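Local coordinates for protein Can2 (Sulfobacillus thermosulfidooxidans, PDB 7BDV) that cuts nucleic acid as a dual-specificity nuclease in type III CRISPR defence and binds the signal molecule cyclic tetra-adenylate, probably through its CARF domain, at residues F242-V246 and P353-H357; I309-D313 and R341-I347. One frame throughout, in Å; residues are numbered along the deposited sequence.

Contact 1 (F242-V246 and P353-H357); sequences FEHYV and PSQLH
In the Card1-like endonuclease domain, of the PD-(D/E)XK clan, the long helix 231-254 packs against the C-terminal helix 356-365. Residues 242-246 form regular helix inside helix 231-254, with Val-246 N bonded to Phe-242 O at 3.0 Å. Residues 353-357 lead into helix 356-365. Pro-353 to Gln-355 already have helical angles, and Leu-356 N bonds to Pro-353 O at 3.3 Å. The closest CA pair is Val-246 with Leu-356, at 8.0 Å. Phe-242, Tyr-245 and Val-246, spaced three and four residues apart, make the touching side of the first helix. Both aromatic residues have chi1 t, with chi2 near 64°. Leu-356, with chi1 t and chi2 p, is the main bump from the other segment. Its CD2 enters a hollow lined by these three side chains, 3.7 Å from Val-246 CG2, 4.2 Å from Tyr-245 CE2 and 4.3 Å from Phe-242 CZ. The Pro-353 ring is a second bump and touches both aromatic side chains: its CG is 3.9 Å from Phe-242 CE1, its CB 4.1 Å from Tyr-245 CE2. Pro-353 also touches Ser-178 and Tyr-331, and Leu-356 packs on Leu-249, one turn further along the first helix. A water lies at the polar edge. It is 2.8 Å from Tyr-245 OH, donates to Pro-353 O at 2.5 Å and weakly accepts from His-357 N at 3.3 Å. The contact is thus held mainly by apolar fit. The water connects the phenol hydroxyl to the backbone of Pro-353 and, weakly, of His-357.

Contact 2 (I309-D313 and R341-I347); sequences IYKID and RCLNNSI
Segment 309-313 lies in helix 306-320, with Asp-313 N bonded to Ile-309 O (2.9 Å); 341-344 ends helix 336-344. The nearest CA pairs are Ile-309 with Cys-342 (6.8 Å) and Asp-313 with Asn-345 (6.6 Å). Arg-341 lays its CG 3.8 Å from Ile-309 CG2 and its CZ 3.6 Å from Tyr-310 OH, which lies over one face of the guanidinium; NH1 bonds to Asn-275 of the second subunit. Cys-342, chi1 m, puts SG 3.7 Å from Ile-309 CD1. Asn-345, first to leave helical angles, has ND2 4.1 Å from Ile-309 CG2. A Schellman motif ends the helix: Ser-346 (positive phi) N bonds to Leu-343 O (3.2 Å), Ile-347 N to Cys-342 O (2.8 Å). Ile-347 (m, t) wedges CD1 3.5 Å from Ile-312 CG2 and 4.1 Å from Ile-309 CG2. Asp-313 is held by Ser-314 and Arg-318 of the second subunit. The helices connect successive beta-alpha-beta crossovers and pack together on the sheet: Ile-312 and Ile-347 rest on Ser-326 and Phe-328 of strand 325-329, which separates them in sequence.

Both contacts are buried and lie in the Card1-like endonuclease domain, but they use different elements. Contact 2 pairs the two helices that link parallel strands 286-291, 325-329 and 347-350. Contact 1 pairs the long helix 231-254 with the C-terminal helix, on the other side of that sheet. Their centres are 19 Å apart and they do not touch. Contact 1 buries 215 Å², contact 2 413 Å². Contact 1 meets no other protein chain; it is almost wholly apolar between its segments, and no charged group takes part. Contact 2 combines an aliphatic core against the sheet with charged and polar groups that bond to the second subunit, so it also belongs to the dimer interface.

Contact 1 (F242-V246 and P353-H357)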
loop_
_atom_site.group_PDB
_atom_site.type_symbol
_atom_site.label_atom_id
_atom_site.label_comp_id
_atom_site.label_asym_id
_atom_site.label_seq_id
_atom_site.Cartn_x
_atom_site.Cartn_y
_atom_site.Cartn_z
ATOM N N PHE A 242 13.860 -3.389 23.936
ATOM C CA PHE A 242 12.841 -2.386 23.546
ATOM C C PHE A 242 11.591 -3.099 23.016
ATOM O O PHE A 242 10.501 -2.612 23.261
ATOM C CB PHE A 242 13.386 -1.432 22.484
ATOM C CG PHE A 242 12.391 -0.364 22.113
ATOM C CD1 PHE A 242 11.968 0.540 23.070
ATOM C CD2 PHE A 242 11.821 -0.319 20.837
ATOM C CE1 PHE A 242 11.027 1.508 22.733
ATOM C CE2 PHE A 242 10.900 0.658 20.509
ATOM C CZ PHE A 242 10.494 1.559 21.465
ATOM N N GLU A 243 11.759 -4.209 22.310
ATOM C CA GLU A 243 10.624 -5.058 21.847
ATOM C C GLU A 243 9.829 -5.506 23.071
ATOM O O GLU A 243 8.650 -5.481 23.010
ATOM C CB GLU A 243 11.137 -6.271 21.049
ATOM C CG GLU A 243 11.974 -5.902 19.828
ATOM C CD GLU A 243 12.386 -7.072 18.938
ATOM O OE1 GLU A 243 11.465 -7.795 18.446
ATOM O OE2 GLU A 243 13.628 -7.262 18.727
ATOM N N HIS A 244 10.477 -5.902 24.153
ATOM C CA HIS A 244 9.803 -6.355 25.402
ATOM C C HIS A 244 9.129 -5.137 26.046
ATOM O O HIS A 244 8.000 -5.246 26.553
ATOM C CB HIS A 244 10.773 -7.041 26.341
ATOM C CG HIS A 244 11.167 -8.418 25.952
ATOM N ND1 HIS A 244 12.408 -8.695 25.411
ATOM C CD2 HIS A 244 10.512 -9.595 26.060
ATOM C CE1 HIS A 244 12.497 -9.988 25.163
ATOM N NE2 HIS A 244 11.343 -10.570 25.570
ATOM N N TYR A 245 9.783 -3.975 26.026
ATOM C CA TYR A 245 9.186 -2.749 26.604
ATOM C C TYR A 245 7.837 -2.482 25.918
ATOM O O TYR A 245 6.812 -2.254 26.592
ATOM C CB TYR A 245 10.172 -1.577 26.521
ATOM C CG TYR A 245 9.587 -0.279 26.997
ATOM C CD1 TYR A 245 9.190 -0.114 28.316
ATOM C CD2 TYR A 245 9.377 0.768 26.113
ATOM C CE1 TYR A 245 8.580 1.052 28.740
ATOM C CE2 TYR A 245 8.766 1.932 26.522
ATOM C CZ TYR A 245 8.439 2.104 27.850
ATOM O OH TYR A 245 7.835 3.281 28.175
ATOM N N VAL A 246 7.822 -2.469 24.590
ATOM C CA VAL A 246 6.611 -2.210 23.767
ATOM C C VAL A 246 5.534 -3.259 24.120
ATOM O O VAL A 246 4.374 -2.900 24.305
ATOM C CB VAL A 246 6.961 -2.224 22.274
ATOM C CG1 VAL A 246 5.724 -2.252 21.396
ATOM C CG2 VAL A 246 7.862 -1.056 21.890
ATOM N N PRO A 353 10.566 6.795 23.799
ATOM C CA PRO A 353 9.929 5.812 24.682
ATOM C C PRO A 353 9.091 6.377 25.840
ATOM O O PRO A 353 8.126 5.739 26.216
ATOM C CB PRO A 353 11.128 5.026 25.165
ATOM C CG PRO A 353 12.052 5.059 23.965
ATOM C CD PRO A 353 11.959 6.487 23.473
ATOM N N SER A 354 9.455 7.554 26.369
ATOM C CA SER A 354 8.678 8.301 27.397
ATOM C C SER A 354 7.245 8.568 26.931
ATOM O O SER A 354 6.356 8.595 27.811
ATOM C CB SER A 354 9.352 9.607 27.764
ATOM O OG SER A 354 9.200 10.532 26.696
ATOM N N GLN A 355 7.008 8.783 25.639
ATOM C CA GLN A 355 5.688 9.162 25.076
ATOM C C GLN A 355 4.919 7.928 24.549
ATOM O O GLN A 355 3.775 8.105 24.099
ATOM C CB GLN A 355 5.826 10.101 23.884
ATOM C CG GLN A 355 6.729 11.296 24.146
ATOM C CD GLN A 355 6.221 12.091 25.311
ATOM O OE1 GLN A 355 5.156 12.692 25.246
ATOM N NE2 GLN A 355 7.007 12.136 26.372
ATOM N N LEU A 356 5.501 6.750 24.547
ATOM C CA LEU A 356 4.940 5.626 23.758
ATOM C C LEU A 356 3.561 5.241 24.291
ATOM O O LEU A 356 2.639 5.066 23.467
ATOM C CB LEU A 356 5.904 4.436 23.779
ATOM C CG LEU A 356 5.509 3.265 22.872
ATOM C CD1 LEU A 356 5.385 3.687 21.409
ATOM C CD2 LEU A 356 6.488 2.146 23.013
ATOM N N HIS A 357 3.390 5.153 25.604
ATOM C CA HIS A 357 2.106 4.687 26.201
ATOM C C HIS A 357 1.006 5.586 25.680
ATOM O O HIS A 357 0.021 5.097 25.147
ATOM C CB HIS A 357 2.110 4.690 27.741
ATOM C CG HIS A 357 0.804 4.216 28.307
ATOM N ND1 HIS A 357 -0.272 5.092 28.511
ATOM C CD2 HIS A 357 0.348 2.970 28.607
ATOM C CE1 HIS A 357 -1.295 4.411 28.991
ATOM N NE2 HIS A 357 -0.953 3.106 29.051
HETATM O O HOH W 1 6.099 5.390 27.558
#

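Contact 2 (I309-D313 and R341-I347)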
loop_
_atom_site.group_PDB
_atom_site.type_symbol
_atom_site.label_atom_id
_atom_site.label_comp_id
_atom_site.label_asym_id
_atom_site.label_seq_id
_atom_site.Cartn_x
_atom_site.Cartn_y
_atom_site.Cartn_z
ATOM N N ILE A 309 10.603 1.515 6.661
ATOM C CA ILE A 309 9.302 2.192 6.413
ATOM C C ILE A 309 8.620 1.595 5.168
ATOM O O ILE A 309 7.395 1.378 5.216
ATOM C CB ILE A 309 9.476 3.717 6.306
ATOM C CG1 ILE A 309 9.989 4.305 7.625
ATOM C CG2 ILE A 309 8.172 4.352 5.854
ATOM C CD1 ILE A 309 10.540 5.722 7.499
ATOM N N TYR A 310 9.368 1.359 4.091
ATOM C CA TYR A 310 8.852 0.799 2.817
ATOM C C TYR A 310 8.332 -0.621 3.068
ATOM O O TYR A 310 7.300 -0.989 2.528
ATOM C CB TYR A 310 9.927 0.720 1.740
ATOM C CG TYR A 310 10.410 2.032 1.179
ATOM C CD1 TYR A 310 9.533 3.030 0.803
ATOM C CD2 TYR A 310 11.760 2.243 0.971
ATOM C CE1 TYR A 310 9.987 4.209 0.237
ATOM C CE2 TYR A 310 12.228 3.420 0.411
ATOM C CZ TYR A 310 11.342 4.422 0.077
ATOM O OH TYR A 310 11.792 5.598 -0.448
ATOM N N LYS A 311 9.053 -1.402 3.853
ATOM C CA LYS A 311 8.642 -2.790 4.187
ATOM C C LYS A 311 7.332 -2.727 4.986
ATOM O O LYS A 311 6.373 -3.408 4.569
ATOM C CB LYS A 311 9.775 -3.507 4.928
ATOM C CG LYS A 311 9.482 -4.963 5.273
ATOM C CD LYS A 311 10.188 -5.465 6.511
ATOM C CE LYS A 311 10.376 -6.966 6.485
ATOM N NZ LYS A 311 11.564 -7.351 5.688
ATOM N N ILE A 312 7.263 -1.901 6.040
ATOM C CA ILE A 312 6.032 -1.723 6.880
ATOM C C ILE A 312 4.857 -1.388 5.955
ATOM O O ILE A 312 3.768 -2.039 6.055
ATOM C CB ILE A 312 6.219 -0.616 7.947
ATOM C CG1 ILE A 312 7.205 -0.967 9.059
ATOM C CG2 ILE A 312 4.890 -0.225 8.543
ATOM C CD1 ILE A 312 7.528 0.227 9.977
ATOM N N ASP A 313 5.045 -0.385 5.087
ATOM C CA ASP A 313 3.984 0.074 4.171
ATOM C C ASP A 313 3.534 -1.096 3.279
ATOM O O ASP A 313 2.330 -1.325 3.198
ATOM C CB ASP A 313 4.457 1.261 3.336
ATOM C CG ASP A 313 3.334 1.912 2.550
ATOM O OD1 ASP A 313 2.215 1.941 3.074
ATOM O OD2 ASP A 313 3.584 2.379 1.420
ATOM N N ARG A 341 7.802 10.576 5.899
ATOM C CA ARG A 341 7.388 9.431 5.041
ATOM C C ARG A 341 6.337 8.606 5.799
ATOM O O ARG A 341 5.303 8.220 5.181
ATOM C CB ARG A 341 8.577 8.579 4.589
ATOM C CG ARG A 341 8.158 7.466 3.630
ATOM C CD ARG A 341 9.316 6.881 2.853
ATOM N NE ARG A 341 9.977 7.858 1.995
ATOM C CZ ARG A 341 9.629 8.175 0.746
ATOM N NH1 ARG A 341 8.593 7.601 0.151
ATOM N NH2 ARG A 341 10.335 9.081 0.095
ATOM N N CYS A 342 6.559 8.367 7.091
ATOM C CA CYS A 342 5.588 7.669 7.962
ATOM C C CYS A 342 4.231 8.374 7.933
ATOM O O CYS A 342 3.208 7.687 7.702
ATOM C CB CYS A 342 6.114 7.561 9.387
ATOM S SG CYS A 342 7.450 6.363 9.514
ATOM N N LEU A 343 4.202 9.692 8.148
ATOM C CA LEU A 343 2.946 10.494 8.092
ATOM C C LEU A 343 2.294 10.297 6.718
ATOM O O LEU A 343 1.093 10.002 6.666
ATOM C CB LEU A 343 3.236 11.979 8.360
ATOM C CG LEU A 343 2.024 12.906 8.262
ATOM C CD1 LEU A 343 1.009 12.560 9.348
ATOM C CD2 LEU A 343 2.439 14.374 8.340
ATOM N N ASN A 344 3.070 10.448 5.647
ATOM C CA ASN A 344 2.586 10.291 4.256
ATOM C C ASN A 344 1.971 8.888 4.045
ATOM O O ASN A 344 1.026 8.775 3.263
ATOM C CB ASN A 344 3.726 10.527 3.269
ATOM C CG ASN A 344 3.222 10.617 1.847
ATOM O OD1 ASN A 344 2.474 11.539 1.534
ATOM N ND2 ASN A 344 3.593 9.663 1.006
ATOM N N ASN A 345 2.492 7.859 4.720
ATOM C CA ASN A 345 2.121 6.435 4.484
ATOM C C ASN A 345 1.102 5.949 5.526
ATOM O O ASN A 345 0.849 4.732 5.563
ATOM C CB ASN A 345 3.367 5.549 4.488
ATOM C CG ASN A 345 4.207 5.709 3.237
ATOM O OD1 ASN A 345 3.989 6.613 2.423
ATOM N ND2 ASN A 345 5.177 4.832 3.080
ATOM N N SER A 346 0.575 6.862 6.348
ATOM C CA SER A 346 -0.369 6.606 7.468
ATOM C C SER A 346 0.238 5.630 8.486
ATOM O O SER A 346 -0.513 4.828 9.067
ATOM C CB SER A 346 -1.707 6.094 6.958
ATOM O OG SER A 346 -2.381 7.082 6.198
ATOM N N ILE A 347 1.551 5.693 8.710
ATOM C CA ILE A 347 2.255 4.889 9.749
ATOM C C ILE A 347 2.459 5.789 10.963
ATOM O O ILE A 347 3.162 6.799 10.836
ATOM C CB ILE A 347 3.575 4.339 9.194
ATOM C CG1 ILE A 347 3.339 3.451 7.970
ATOM C CG2 ILE A 347 4.386 3.641 10.266
ATOM C CD1 ILE A 347 4.592 3.034 7.268
#